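Hypothetical sugar ABC-transporter sugar binding protein (PDB 7BVT) binds cyclic alpha-maltosyl-(1→6)-maltose, probably handing the sugar to an ABC transporter for uptake as its solute-binding component. Local coordinates at residues L142-N147 / G256-E261; A171-L176 / S240-Y245; Y184-Q189 / Q232-L237; E195-N200 / A383-I388; E226-L231 / D400-A405. All coordinates share one frame; numbering follows the deposited sequence.

Contact 1: residues L142-N147 / G256-E261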
# COMPACT_ATOMS: atom_id res chain seq x y z
N LEU A 142 -0.71 3.77 -4.37
CA LEU A 142 -1.86 4.01 -5.25
C LEU A 142 -1.55 5.19 -6.15
O LEU A 142 -1.08 6.21 -5.68
CB LEU A 142 -3.12 4.27 -4.43
CG LEU A 142 -3.71 3.05 -3.76
CD1 LEU A 142 -4.81 3.47 -2.77
CD2 LEU A 142 -4.31 2.13 -4.76
N GLY A 143 -1.95 5.03 -7.40
CA GLY A 143 -1.75 6.04 -8.42
C GLY A 143 -3.00 6.20 -9.24
O GLY A 143 -3.98 5.47 -9.05
N TYR A 144 -2.94 7.12 -10.16
CA TYR A 144 -4.06 7.36 -11.10
C TYR A 144 -3.73 6.69 -12.42
O TYR A 144 -2.69 6.96 -12.98
CB TYR A 144 -4.25 8.88 -11.26
CG TYR A 144 -5.33 9.28 -12.23
CD1 TYR A 144 -6.64 9.30 -11.82
CD2 TYR A 144 -5.04 9.62 -13.54
CE1 TYR A 144 -7.68 9.66 -12.69
CE2 TYR A 144 -6.06 9.95 -14.41
CZ TYR A 144 -7.37 9.94 -14.00
OH TYR A 144 -8.35 10.34 -14.87
N MET A 145 -4.63 5.85 -12.87
CA MET A 145 -4.49 5.21 -14.22
C MET A 145 -5.68 5.62 -15.06
O MET A 145 -6.77 5.82 -14.55
CB MET A 145 -4.47 3.69 -14.12
CG MET A 145 -3.18 3.11 -13.76
SD MET A 145 -3.22 1.32 -14.20
CE MET A 145 -1.52 0.97 -13.78
N TYR A 146 -5.46 5.77 -16.36
CA TYR A 146 -6.53 6.20 -17.25
C TYR A 146 -6.36 5.55 -18.61
O TYR A 146 -5.26 5.14 -18.98
CB TYR A 146 -6.55 7.72 -17.34
CG TYR A 146 -5.40 8.35 -18.07
CD1 TYR A 146 -4.16 8.55 -17.49
CD2 TYR A 146 -5.59 8.82 -19.38
CE1 TYR A 146 -3.11 9.14 -18.19
CE2 TYR A 146 -4.57 9.47 -20.04
CZ TYR A 146 -3.31 9.60 -19.48
OH TYR A 146 -2.30 10.23 -20.19
N ASN A 147 -7.46 5.59 -19.35
CA ASN A 147 -7.55 4.96 -20.69
C ASN A 147 -7.35 6.07 -21.73
O ASN A 147 -8.24 6.92 -21.87
CB ASN A 147 -8.87 4.26 -20.82
CG ASN A 147 -9.12 3.58 -22.16
OD1 ASN A 147 -8.59 4.04 -23.17
ND2 ASN A 147 -9.90 2.53 -22.13
N GLY A 256 -14.25 2.31 -19.00
CA GLY A 256 -14.23 3.43 -18.04
C GLY A 256 -13.05 4.37 -18.28
O GLY A 256 -12.00 3.93 -18.71
N GLY A 257 -13.19 5.64 -17.93
CA GLY A 257 -12.11 6.59 -18.13
C GLY A 257 -10.85 6.27 -17.29
O GLY A 257 -9.76 6.50 -17.78
N SER A 258 -10.99 5.94 -16.00
CA SER A 258 -9.83 6.06 -15.08
C SER A 258 -10.19 5.41 -13.74
O SER A 258 -11.33 5.07 -13.54
CB SER A 258 -9.43 7.47 -14.87
OG SER A 258 -10.52 8.27 -14.36
N ALA A 259 -9.17 5.26 -12.89
CA ALA A 259 -9.33 4.65 -11.55
C ALA A 259 -8.06 4.89 -10.76
O ALA A 259 -6.98 4.99 -11.35
CB ALA A 259 -9.63 3.17 -11.67
N GLN A 260 -8.18 4.90 -9.43
CA GLN A 260 -6.97 4.70 -8.61
C GLN A 260 -6.56 3.24 -8.72
O GLN A 260 -7.42 2.36 -8.62
CB GLN A 260 -7.22 5.08 -7.16
CG GLN A 260 -7.29 6.56 -6.99
CD GLN A 260 -7.54 7.07 -5.59
OE1 GLN A 260 -7.75 6.32 -4.59
NE2 GLN A 260 -7.54 8.39 -5.53
N GLU A 261 -5.28 3.02 -9.00
CA GLU A 261 -4.72 1.68 -9.17
C GLU A 261 -3.38 1.59 -8.45
O GLU A 261 -2.55 2.51 -8.54
CB GLU A 261 -4.56 1.32 -10.66
CG GLU A 261 -5.92 1.15 -11.35
CD GLU A 261 -6.71 -0.09 -11.06
OE1 GLU A 261 -6.25 -0.96 -10.28
OE2 GLU A 261 -7.83 -0.21 -11.66
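Residues 142-147 and 258-261 run antiparallel as neighbouring strands, joined by paired backbone bonds at Gly143-Glu261 and Met145-Ala259, with Asn147 N reaching Gly257 O at 2.9 Å beyond them. The straightest of these is Met145 N to Ala259 O (172° at the hydrogen). At the non-hydrogen-bonded pair Tyr144-Gln260, the CA of Gln260 points its hydrogen at Gly143 O, 3.1 Å away. Strand 140-147 also pairs with strands 277-280 and 292-301, placing the contact inside a mixed sheet of this solute-binding protein, a family with two lobes around the ligand. Side chains alternate between the faces of the sheet. On one, Tyr144 swings its ring toward Ser258, CG anti to the backbone N (chi1 178°), and its CZ lies 3.3 Å from Ser258 CB; Ser258 OG itself is bonded to Gly183 O. On the other, Met145 and Glu261 cross at about a right angle, the sulfur SD of Met145 resting 3.8 Å from Glu261 CB, while helix 264-271 packs against the methionine. At the sugar end, Leu142 CD2 lies 3.8 Å from Glu261 C, and the leucine touches a bound glucose unit.

Contact 2: residues A171-L176 / S240-Y245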
# COMPACT_ATOMS: atom_id res chain seq x y z
N ALA A 171 -13.08 16.50 -16.30
CA ALA A 171 -12.68 15.53 -17.36
C ALA A 171 -13.57 14.31 -17.29
O ALA A 171 -13.98 13.80 -18.33
CB ALA A 171 -11.22 15.12 -17.23
N GLY A 172 -13.89 13.79 -16.10
CA GLY A 172 -14.80 12.66 -16.00
C GLY A 172 -16.17 13.01 -16.53
O GLY A 172 -16.80 12.11 -17.08
N GLN A 173 -16.65 14.21 -16.24
CA GLN A 173 -17.97 14.67 -16.75
C GLN A 173 -17.96 14.66 -18.28
O GLN A 173 -18.94 14.21 -18.90
CB GLN A 173 -18.31 16.04 -16.20
CG GLN A 173 -19.71 16.52 -16.52
CD GLN A 173 -20.77 15.74 -15.79
OE1 GLN A 173 -20.72 15.64 -14.55
NE2 GLN A 173 -21.73 15.20 -16.54
N THR A 174 -16.90 15.11 -18.88
CA THR A 174 -16.77 15.09 -20.36
C THR A 174 -16.84 13.66 -20.87
O THR A 174 -17.55 13.38 -21.83
CB THR A 174 -15.51 15.81 -20.75
OG1 THR A 174 -15.64 17.18 -20.38
CG2 THR A 174 -15.20 15.73 -22.23
N ILE A 175 -16.12 12.74 -20.26
CA ILE A 175 -16.16 11.32 -20.69
C ILE A 175 -17.59 10.80 -20.58
O ILE A 175 -18.09 10.15 -21.52
CB ILE A 175 -15.17 10.47 -19.89
CG1 ILE A 175 -13.73 10.87 -20.22
CG2 ILE A 175 -15.40 9.00 -20.15
CD1 ILE A 175 -12.69 10.22 -19.30
N LEU A 176 -18.27 11.08 -19.48
CA LEU A 176 -19.64 10.55 -19.31
C LEU A 176 -20.55 11.19 -20.39
O LEU A 176 -21.31 10.43 -21.01
CB LEU A 176 -20.11 10.88 -17.90
CG LEU A 176 -21.55 10.50 -17.60
CD1 LEU A 176 -21.73 8.98 -17.63
CD2 LEU A 176 -22.01 11.19 -16.33
N SER A 240 -23.04 12.91 -9.73
CA SER A 240 -22.96 13.38 -11.15
C SER A 240 -23.13 12.21 -12.12
O SER A 240 -23.25 12.49 -13.33
CB SER A 240 -21.68 14.11 -11.40
OG SER A 240 -20.54 13.27 -11.22
N GLY A 241 -22.98 10.95 -11.67
CA GLY A 241 -22.85 9.78 -12.54
C GLY A 241 -21.45 9.56 -13.11
O GLY A 241 -21.28 8.53 -13.81
N VAL A 242 -20.50 10.46 -12.82
CA VAL A 242 -19.09 10.27 -13.31
C VAL A 242 -18.50 8.99 -12.72
O VAL A 242 -17.82 8.25 -13.45
CB VAL A 242 -18.21 11.49 -13.04
CG1 VAL A 242 -16.74 11.17 -13.27
CG2 VAL A 242 -18.65 12.68 -13.88
N SER A 243 -18.82 8.69 -11.46
CA SER A 243 -18.32 7.49 -10.72
C SER A 243 -19.48 6.72 -10.10
O SER A 243 -19.78 6.96 -8.94
CB SER A 243 -17.39 7.96 -9.61
OG SER A 243 -16.36 8.75 -10.17
N PRO A 244 -20.24 5.89 -10.84
CA PRO A 244 -21.42 5.30 -10.25
C PRO A 244 -21.08 4.46 -9.02
O PRO A 244 -20.06 3.84 -8.95
CB PRO A 244 -22.02 4.43 -11.37
CG PRO A 244 -21.54 5.13 -12.62
CD PRO A 244 -20.14 5.61 -12.29
N TYR A 245 -22.06 4.39 -8.13
CA TYR A 245 -22.03 3.50 -6.95
C TYR A 245 -22.05 2.04 -7.38
O TYR A 245 -22.78 1.67 -8.33
CB TYR A 245 -23.20 3.79 -6.01
CG TYR A 245 -23.28 2.78 -4.89
CD1 TYR A 245 -22.26 2.67 -3.97
CD2 TYR A 245 -24.36 1.92 -4.78
CE1 TYR A 245 -22.33 1.75 -2.93
CE2 TYR A 245 -24.43 0.97 -3.76
CZ TYR A 245 -23.43 0.91 -2.82
OH TYR A 245 -23.50 -0.04 -1.83
O HOH W 1 -24.04 14.29 -15.04
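Gln173, on helix 165-179, bends over Val242 in the loop that follows helix 225-239, and its side chain can be followed outward atom by atom. Its CB lies 4.1 Å from Val242 CG2. CG then leaves in the direction opposite the backbone N (chi1 -173°), and a bend at chi2 (70°) brings the amide back over the loop, the whole chain crossing the valine at about a right angle. CD still borders that methyl; OE1 sits 3.7 Å from Val242 CG2 and also touches Ser240 CB. The other tip atom, NE2, donates to a water, which in turn donates to Ser240 O at 2.6 Å, and NE2 is bonded to Asp177 one turn along its own helix. Val242 divides its methyls: CG1 rests 3.7 Å from Gly172 CA, where a side chain on the glycine would collide, and CG2 lies against the backbone N of Gln173 at 3.5 Å. Replacing this valine by a serine would probably leave a gap against Gly172 and deprive the glutamine's aliphatic part of its support. Farther along, Leu176 lays CD2 3.5 Å from Ser240 O and beside Gly241, which leaves helical geometry with positive phi. This is a helix-to-loop packing: the turn ending helix 225-239 fits against the side of helix 165-179 at a glycine, well away from the sugar pocket.

Contact 3: residues Y184-Q189 / Q232-L237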
# COMPACT_ATOMS: atom_id res chain seq x y z
N TYR A 184 -14.55 7.87 -14.17
CA TYR A 184 -13.62 7.55 -13.06
C TYR A 184 -14.28 6.50 -12.15
O TYR A 184 -15.40 6.77 -11.69
CB TYR A 184 -13.26 8.82 -12.31
CG TYR A 184 -12.44 8.61 -11.06
CD1 TYR A 184 -11.13 8.13 -11.12
CD2 TYR A 184 -12.94 8.96 -9.83
CE1 TYR A 184 -10.37 7.96 -9.97
CE2 TYR A 184 -12.17 8.82 -8.67
CZ TYR A 184 -10.88 8.34 -8.75
OH TYR A 184 -10.15 8.15 -7.60
N ASP A 185 -13.61 5.39 -11.86
CA ASP A 185 -14.19 4.38 -10.95
C ASP A 185 -13.86 4.77 -9.51
O ASP A 185 -12.67 5.05 -9.25
CB ASP A 185 -13.64 2.97 -11.21
CG ASP A 185 -14.09 2.33 -12.50
OD1 ASP A 185 -14.82 2.98 -13.27
OD2 ASP A 185 -13.69 1.18 -12.69
N LEU A 186 -14.83 4.64 -8.61
CA LEU A 186 -14.59 4.69 -7.15
C LEU A 186 -14.78 3.31 -6.57
O LEU A 186 -15.66 2.54 -7.03
CB LEU A 186 -15.53 5.68 -6.48
CG LEU A 186 -15.17 7.13 -6.66
CD1 LEU A 186 -16.34 7.95 -6.18
CD2 LEU A 186 -13.86 7.46 -5.93
N TYR A 187 -13.96 3.01 -5.55
CA TYR A 187 -14.04 1.71 -4.85
C TYR A 187 -15.06 1.88 -3.73
O TYR A 187 -14.70 2.25 -2.62
CB TYR A 187 -12.65 1.27 -4.40
CG TYR A 187 -12.50 -0.22 -4.26
CD1 TYR A 187 -13.20 -0.92 -3.28
CD2 TYR A 187 -11.70 -0.93 -5.14
CE1 TYR A 187 -13.10 -2.29 -3.17
CE2 TYR A 187 -11.57 -2.30 -5.02
CZ TYR A 187 -12.28 -2.98 -4.04
OH TYR A 187 -12.20 -4.34 -3.92
N THR A 188 -16.35 1.68 -4.05
CA THR A 188 -17.45 2.16 -3.19
C THR A 188 -18.08 1.05 -2.35
O THR A 188 -18.89 1.44 -1.53
CB THR A 188 -18.55 2.83 -4.02
OG1 THR A 188 -19.06 1.89 -4.97
CG2 THR A 188 -18.10 4.04 -4.79
N GLN A 189 -17.72 -0.22 -2.54
CA GLN A 189 -18.30 -1.29 -1.69
C GLN A 189 -17.27 -1.87 -0.70
O GLN A 189 -16.15 -2.28 -1.12
CB GLN A 189 -18.88 -2.38 -2.57
CG GLN A 189 -20.04 -1.84 -3.39
CD GLN A 189 -20.63 -2.94 -4.23
OE1 GLN A 189 -20.22 -3.14 -5.37
NE2 GLN A 189 -21.49 -3.73 -3.61
N GLN A 232 -17.18 14.50 0.38
CA GLN A 232 -18.04 15.29 -0.54
C GLN A 232 -17.53 15.10 -1.97
O GLN A 232 -18.35 15.02 -2.91
CB GLN A 232 -18.01 16.76 -0.17
CG GLN A 232 -19.07 17.57 -0.92
CD GLN A 232 -20.46 17.14 -0.50
OE1 GLN A 232 -20.83 17.26 0.70
NE2 GLN A 232 -21.25 16.64 -1.44
N TYR A 233 -16.22 14.92 -2.12
CA TYR A 233 -15.63 14.64 -3.46
C TYR A 233 -16.19 13.32 -4.01
O TYR A 233 -16.63 13.27 -5.18
CB TYR A 233 -14.11 14.62 -3.36
CG TYR A 233 -13.26 14.23 -4.54
CD1 TYR A 233 -13.40 14.79 -5.79
CD2 TYR A 233 -12.15 13.44 -4.31
CE1 TYR A 233 -12.52 14.51 -6.82
CE2 TYR A 233 -11.23 13.15 -5.32
CZ TYR A 233 -11.42 13.71 -6.57
OH TYR A 233 -10.50 13.48 -7.55
N TRP A 234 -16.07 12.25 -3.22
CA TRP A 234 -16.66 10.96 -3.60
C TRP A 234 -18.15 11.15 -3.92
O TRP A 234 -18.61 10.64 -4.93
CB TRP A 234 -16.45 9.87 -2.54
CG TRP A 234 -15.03 9.35 -2.49
CD1 TRP A 234 -13.86 10.08 -2.48
CD2 TRP A 234 -14.63 7.99 -2.36
NE1 TRP A 234 -12.78 9.25 -2.42
CE2 TRP A 234 -13.22 7.97 -2.38
CE3 TRP A 234 -15.32 6.79 -2.33
CZ2 TRP A 234 -12.51 6.78 -2.26
CZ3 TRP A 234 -14.62 5.61 -2.23
CH2 TRP A 234 -13.22 5.60 -2.24
N VAL A 235 -18.89 11.80 -3.03
CA VAL A 235 -20.37 11.83 -3.20
C VAL A 235 -20.72 12.67 -4.44
O VAL A 235 -21.64 12.28 -5.20
CB VAL A 235 -21.06 12.35 -1.93
CG1 VAL A 235 -22.53 12.65 -2.17
CG2 VAL A 235 -20.89 11.35 -0.80
N ASP A 236 -19.93 13.70 -4.70
CA ASP A 236 -20.15 14.56 -5.89
C ASP A 236 -19.89 13.76 -7.15
O ASP A 236 -20.65 13.92 -8.12
CB ASP A 236 -19.30 15.82 -5.92
CG ASP A 236 -19.72 16.86 -4.91
OD1 ASP A 236 -20.78 16.71 -4.32
OD2 ASP A 236 -18.95 17.82 -4.72
N LEU A 237 -18.83 12.97 -7.20
CA LEU A 237 -18.51 12.08 -8.36
C LEU A 237 -19.66 11.10 -8.59
O LEU A 237 -20.04 10.89 -9.75
CB LEU A 237 -17.18 11.33 -8.13
CG LEU A 237 -15.95 12.21 -8.25
CD1 LEU A 237 -14.73 11.55 -7.61
CD2 LEU A 237 -15.66 12.51 -9.72
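Leu186 comes down on the indole of Trp234: its CD2 stands 3.7 Å from the centroid of the six-membered ring and only 14° off the normal, a CH-pi contact over the face. The second methyl, CD1, reaches past the ring to the helix backbone, 3.7 Å from Trp234 O, and on to Leu237 CB. With CG anti to its carbonyl carbon (chi1 -76°), the leucine can straddle the indole and the helix in this way. The indole meets the loop in a second direction as well, for Tyr187 O lies in the ring plane at the edge, 3.4 Å from Trp234 CZ3. Tyr187 is the central residue of an inverse gamma turn, and its carbonyl is buried with no polar partner in the model. NE1 of Trp234 is held by Asn204, which fixes how the ring is turned. Beside this pair, the ring of Tyr184 and the side chain of Leu237 cross obliquely, with Leu237 CD1 3.9 Å from both Tyr184 CD2 and Tyr184 CE2. The same leucine methyl lies over one face of Tyr233, toward its rim. Together these residues form a hydrophobic seam between helix 225-239 and the 184-189 loop, whose Tyr187 lines the glycan pocket.

Contact 4: residues E195-N200 / A383-I388. With GLC (alpha-D-glucopyranose), chain B; GLC (alpha-D-glucopyranose), chain C.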
# COMPACT_ATOMS: atom_id res chain seq x y z
N GLU A 195 -11.28 -2.88 3.02
CA GLU A 195 -9.96 -2.18 2.82
C GLU A 195 -9.91 -1.51 1.44
O GLU A 195 -9.26 -0.41 1.34
CB GLU A 195 -8.76 -3.11 2.99
CG GLU A 195 -7.46 -2.37 3.18
CD GLU A 195 -7.44 -1.56 4.45
OE1 GLU A 195 -8.24 -1.91 5.37
OE2 GLU A 195 -6.63 -0.59 4.53
N GLY A 196 -10.53 -2.08 0.40
CA GLY A 196 -10.61 -1.38 -0.89
C GLY A 196 -11.19 0.02 -0.71
O GLY A 196 -10.63 0.97 -1.21
N LEU A 197 -12.31 0.16 -0.04
CA LEU A 197 -12.93 1.49 0.16
C LEU A 197 -12.00 2.31 1.05
O LEU A 197 -11.62 3.42 0.65
CB LEU A 197 -14.33 1.31 0.78
CG LEU A 197 -15.19 2.55 0.90
CD1 LEU A 197 -16.67 2.19 1.15
CD2 LEU A 197 -14.73 3.46 2.02
N THR A 198 -11.66 1.81 2.23
CA THR A 198 -10.93 2.60 3.23
C THR A 198 -9.61 3.11 2.65
O THR A 198 -9.32 4.29 2.81
CB THR A 198 -10.70 1.79 4.51
OG1 THR A 198 -11.98 1.46 5.00
CG2 THR A 198 -9.84 2.52 5.51
N TRP A 199 -8.81 2.26 2.03
CA TRP A 199 -7.43 2.66 1.68
C TRP A 199 -7.44 3.54 0.43
O TRP A 199 -6.56 4.39 0.31
CB TRP A 199 -6.53 1.43 1.63
CG TRP A 199 -6.04 0.93 0.31
CD1 TRP A 199 -6.78 0.49 -0.74
CD2 TRP A 199 -4.67 0.74 -0.06
NE1 TRP A 199 -5.95 0.08 -1.76
CE2 TRP A 199 -4.66 0.21 -1.37
CE3 TRP A 199 -3.45 0.97 0.58
CZ2 TRP A 199 -3.46 -0.13 -2.01
CZ3 TRP A 199 -2.28 0.65 -0.07
CH2 TRP A 199 -2.29 0.17 -1.37
N ASN A 200 -8.46 3.42 -0.42
CA ASN A 200 -8.64 4.40 -1.52
C ASN A 200 -9.09 5.75 -0.97
O ASN A 200 -8.59 6.80 -1.45
CB ASN A 200 -9.60 3.83 -2.56
CG ASN A 200 -8.94 2.88 -3.53
OD1 ASN A 200 -9.17 1.66 -3.49
ND2 ASN A 200 -8.08 3.43 -4.35
N ALA A 383 -15.35 -1.18 10.07
CA ALA A 383 -16.37 -0.34 10.75
C ALA A 383 -16.49 0.98 9.96
O ALA A 383 -17.60 1.43 9.66
CB ALA A 383 -16.07 -0.07 12.18
N PHE A 384 -15.33 1.51 9.57
CA PHE A 384 -15.25 2.78 8.82
C PHE A 384 -15.94 2.60 7.49
O PHE A 384 -16.80 3.44 7.17
CB PHE A 384 -13.80 3.20 8.61
CG PHE A 384 -13.61 4.48 7.85
CD1 PHE A 384 -13.74 5.71 8.46
CD2 PHE A 384 -13.17 4.43 6.53
CE1 PHE A 384 -13.52 6.87 7.74
CE2 PHE A 384 -12.96 5.58 5.82
CZ PHE A 384 -13.18 6.80 6.40
N ALA A 385 -15.53 1.60 6.71
CA ALA A 385 -15.99 1.40 5.33
C ALA A 385 -17.52 1.21 5.31
O ALA A 385 -18.19 1.77 4.45
CB ALA A 385 -15.27 0.23 4.70
N GLN A 386 -18.07 0.46 6.28
CA GLN A 386 -19.53 0.18 6.27
C GLN A 386 -20.30 1.48 6.49
O GLN A 386 -21.39 1.62 5.92
CB GLN A 386 -19.87 -0.93 7.25
CG GLN A 386 -19.40 -2.27 6.70
CD GLN A 386 -19.64 -3.40 7.66
OE1 GLN A 386 -19.62 -3.22 8.88
NE2 GLN A 386 -19.81 -4.58 7.08
N GLU A 387 -19.81 2.39 7.30
CA GLU A 387 -20.55 3.63 7.57
C GLU A 387 -20.39 4.54 6.37
O GLU A 387 -21.36 5.21 5.99
CB GLU A 387 -20.11 4.29 8.86
CG GLU A 387 -20.47 3.50 10.09
CD GLU A 387 -21.95 3.39 10.40
OE1 GLU A 387 -22.77 3.93 9.64
OE2 GLU A 387 -22.29 2.80 11.47
N ILE A 388 -19.18 4.62 5.83
CA ILE A 388 -18.95 5.59 4.73
C ILE A 388 -19.78 5.13 3.53
O ILE A 388 -20.25 5.99 2.81
CB ILE A 388 -17.45 5.69 4.39
CG1 ILE A 388 -16.65 6.29 5.56
CG2 ILE A 388 -17.21 6.46 3.10
CD1 ILE A 388 -16.93 7.73 5.89
C1 GLC B . -7.64 -3.42 -1.26
C2 GLC B . -8.74 -4.47 -1.52
C3 GLC B . -8.33 -5.30 -2.74
C4 GLC B . -8.12 -4.40 -3.97
C5 GLC B . -7.25 -3.15 -3.66
C6 GLC B . -7.56 -2.03 -4.64
O2 GLC B . -8.87 -5.32 -0.36
O3 GLC B . -9.32 -6.30 -3.02
O4 GLC B . -7.50 -5.21 -4.99
O5 GLC B . -7.59 -2.54 -2.38
O6 GLC B . -6.49 -1.10 -4.54
C1 GLC C . -2.12 -4.18 -1.74
C2 GLC C . -1.18 -3.73 -0.66
C3 GLC C . -1.79 -3.96 0.70
C4 GLC C . -3.16 -3.27 0.73
C5 GLC C . -4.06 -3.88 -0.34
C6 GLC C . -5.43 -3.19 -0.36
O2 GLC C . 0.08 -4.34 -0.89
O3 GLC C . -0.89 -3.45 1.71
O4 GLC C . -3.82 -3.47 1.97
O5 GLC C . -3.46 -3.64 -1.59
O6 GLC C . -6.35 -4.07 -0.99
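Phe384 opens the touching part of helix 377-392, turning the edge of its ring to helix 195-207: Phe384 CD2 lies 3.5 Å from Thr198 OG1, close to the ring plane. The hydroxyl is bonded to Gly194 O, just ahead of its own helix. At Ala385 the helices come nearest; its CB sits 3.5 Å from Thr198 OG1. Here the axes of the two segments are 8.6 Å apart and cross at 87°. Leu197, its chi1 of -172° carrying the branch toward the second helix, rests CD1 3.7 Å from Ala385 O. Ile388 sends CG2 to Leu197 CD2 at 4.0 Å, while its CG1 lies over the centre of the Phe384 ring. The far side of helix 195-207 carries Trp199, whose NE1 donates to O6 of the chain B glucose at 3.1 Å and 168°; over one face of the indole, toward its rim, lies C6 of the chain C glucose. A leucine in place of this tryptophan would probably leave that O6 without its donor and that C6 without its aromatic platform. Perpendicular helix packing thus backs a wall of the sugar pocket, where an aromatic face lies against a sugar, as is common in carbohydrate-binding sites.

Contact 5: residues E226-L231 / D400-A405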
# COMPACT_ATOMS: atom_id res chain seq x y z
N GLU A 226 -11.83 18.59 6.65
CA GLU A 226 -10.94 17.94 5.65
C GLU A 226 -11.60 16.63 5.28
O GLU A 226 -11.65 16.26 4.08
CB GLU A 226 -9.54 17.73 6.19
CG GLU A 226 -8.80 19.02 6.41
CD GLU A 226 -9.17 19.82 7.65
OE1 GLU A 226 -9.88 19.31 8.55
OE2 GLU A 226 -8.73 20.97 7.71
N GLY A 227 -12.02 15.85 6.28
CA GLY A 227 -12.77 14.61 6.02
C GLY A 227 -14.00 14.84 5.17
O GLY A 227 -14.30 14.02 4.30
N ALA A 228 -14.80 15.87 5.48
CA ALA A 228 -16.02 16.17 4.71
C ALA A 228 -15.64 16.60 3.28
O ALA A 228 -16.33 16.18 2.36
CB ALA A 228 -16.81 17.27 5.38
N GLU A 229 -14.53 17.30 3.11
CA GLU A 229 -14.07 17.70 1.74
C GLU A 229 -13.81 16.41 0.93
O GLU A 229 -14.25 16.28 -0.22
CB GLU A 229 -12.79 18.53 1.83
CG GLU A 229 -12.42 19.13 0.50
CD GLU A 229 -11.12 19.92 0.49
OE1 GLU A 229 -10.66 20.30 1.57
OE2 GLU A 229 -10.60 20.15 -0.66
N ALA A 230 -13.12 15.44 1.53
CA ALA A 230 -12.78 14.19 0.82
C ALA A 230 -14.05 13.40 0.55
O ALA A 230 -14.21 12.84 -0.55
CB ALA A 230 -11.74 13.38 1.59
N LEU A 231 -14.93 13.23 1.54
CA LEU A 231 -16.17 12.44 1.30
C LEU A 231 -17.12 13.18 0.34
O LEU A 231 -17.79 12.51 -0.47
CB LEU A 231 -16.84 12.10 2.65
CG LEU A 231 -18.07 11.18 2.50
CD1 LEU A 231 -17.77 9.91 1.75
CD2 LEU A 231 -18.69 10.87 3.87
N ASP A 400 -23.65 13.02 8.27
CA ASP A 400 -24.16 11.92 9.13
C ASP A 400 -23.27 10.68 8.98
O ASP A 400 -23.05 9.97 9.99
CB ASP A 400 -25.61 11.55 8.81
CG ASP A 400 -26.64 12.56 9.25
OD1 ASP A 400 -26.33 13.43 10.07
OD2 ASP A 400 -27.76 12.41 8.77
N ALA A 401 -22.70 10.44 7.79
CA ALA A 401 -21.86 9.24 7.58
C ALA A 401 -20.53 9.47 8.31
O ALA A 401 -19.97 8.52 8.90
CB ALA A 401 -21.71 8.95 6.09
N LEU A 402 -19.98 10.68 8.32
CA LEU A 402 -18.70 10.90 9.02
C LEU A 402 -18.90 10.79 10.54
O LEU A 402 -18.00 10.26 11.22
CB LEU A 402 -18.06 12.23 8.65
CG LEU A 402 -17.41 12.21 7.27
CD1 LEU A 402 -17.24 13.60 6.76
CD2 LEU A 402 -16.07 11.49 7.32
N ASP A 403 -20.02 11.31 11.03
CA ASP A 403 -20.38 11.15 12.45
C ASP A 403 -20.52 9.66 12.77
O ASP A 403 -19.94 9.24 13.80
CB ASP A 403 -21.72 11.84 12.74
CG ASP A 403 -21.71 13.34 12.90
OD1 ASP A 403 -20.60 13.99 13.05
OD2 ASP A 403 -22.88 13.90 12.94
N ALA A 404 -21.24 8.89 11.97
CA ALA A 404 -21.49 7.45 12.20
C ALA A 404 -20.16 6.70 12.12
O ALA A 404 -19.84 5.88 13.00
CB ALA A 404 -22.51 6.91 11.26
N ALA A 405 -19.33 7.02 11.12
CA ALA A 405 -18.02 6.35 10.98
C ALA A 405 -17.14 6.64 12.19
O ALA A 405 -16.48 5.71 12.65
CB ALA A 405 -17.34 6.79 9.70
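Leu402 pushes its CD1 methyl against the backbone of helix 225-239, 3.5 Å from Ala228 CA, in a helix-helix packing within the lobe of the binding protein that contains the C-terminal helix 398-415. The two segments cross at 121°, and their axes stay 10.6 Å apart, a spacing bridged by leucines. Leu402 places CG anti to its carbonyl carbon (chi1 -76°), and an extended second torsion then carries CD1 toward the opposite helix, where it meets Ala228 CB at 3.9 Å and the carbonyl carbon C of Gly227 at 3.8 Å. Small residues at those two positions let the methyl come right up to the main chain. Leu231 takes the other common shape: its CG lies opposite the backbone N (chi1 -175°), and its second torsion is bent. The two leucine side chains run alongside one another, pointing opposite ways. Helix 377-392 closes this apolar layer from another side, since Ile388 and Leu392 touch Leu231 and Ala391 touches Ala401; Phe201 of helix 195-207 adds an aromatic ring against Leu231. Of the methyls on Leu231, CD2 does the bridging, lying 3.9 Å from Leu402 CG and 4.2 Å from Ala401 CB.

Contacts 1, 3 and 4 meet around the sugar, the side chains of Leu142 and Tyr187 each coming within about 4 Å of a bound glucose at their nearest atoms. Asn200 ND2 of contact 4 probably bonds Gln260 OE1 of contact 1 at 2.9 Å, and Leu142 CD1 packs 3.6 Å from Trp199 CE2. Contacts 1 and 3 join through Ser258 O and Asp185 N, 2.9 Å apart, a probable hydrogen bond; Tyr187 CD1 of contact 3 lies 3.4 Å from Gly196 C of contact 4. Contacts 2 and 3 adjoin through Ser243 OG and Tyr184 O, 2.7 Å apart. Contact 5 shares helix 225-239 with contact 3 and touches contact 4 where Ile388 CG2 meets Leu231 CD1 at 3.8 Å.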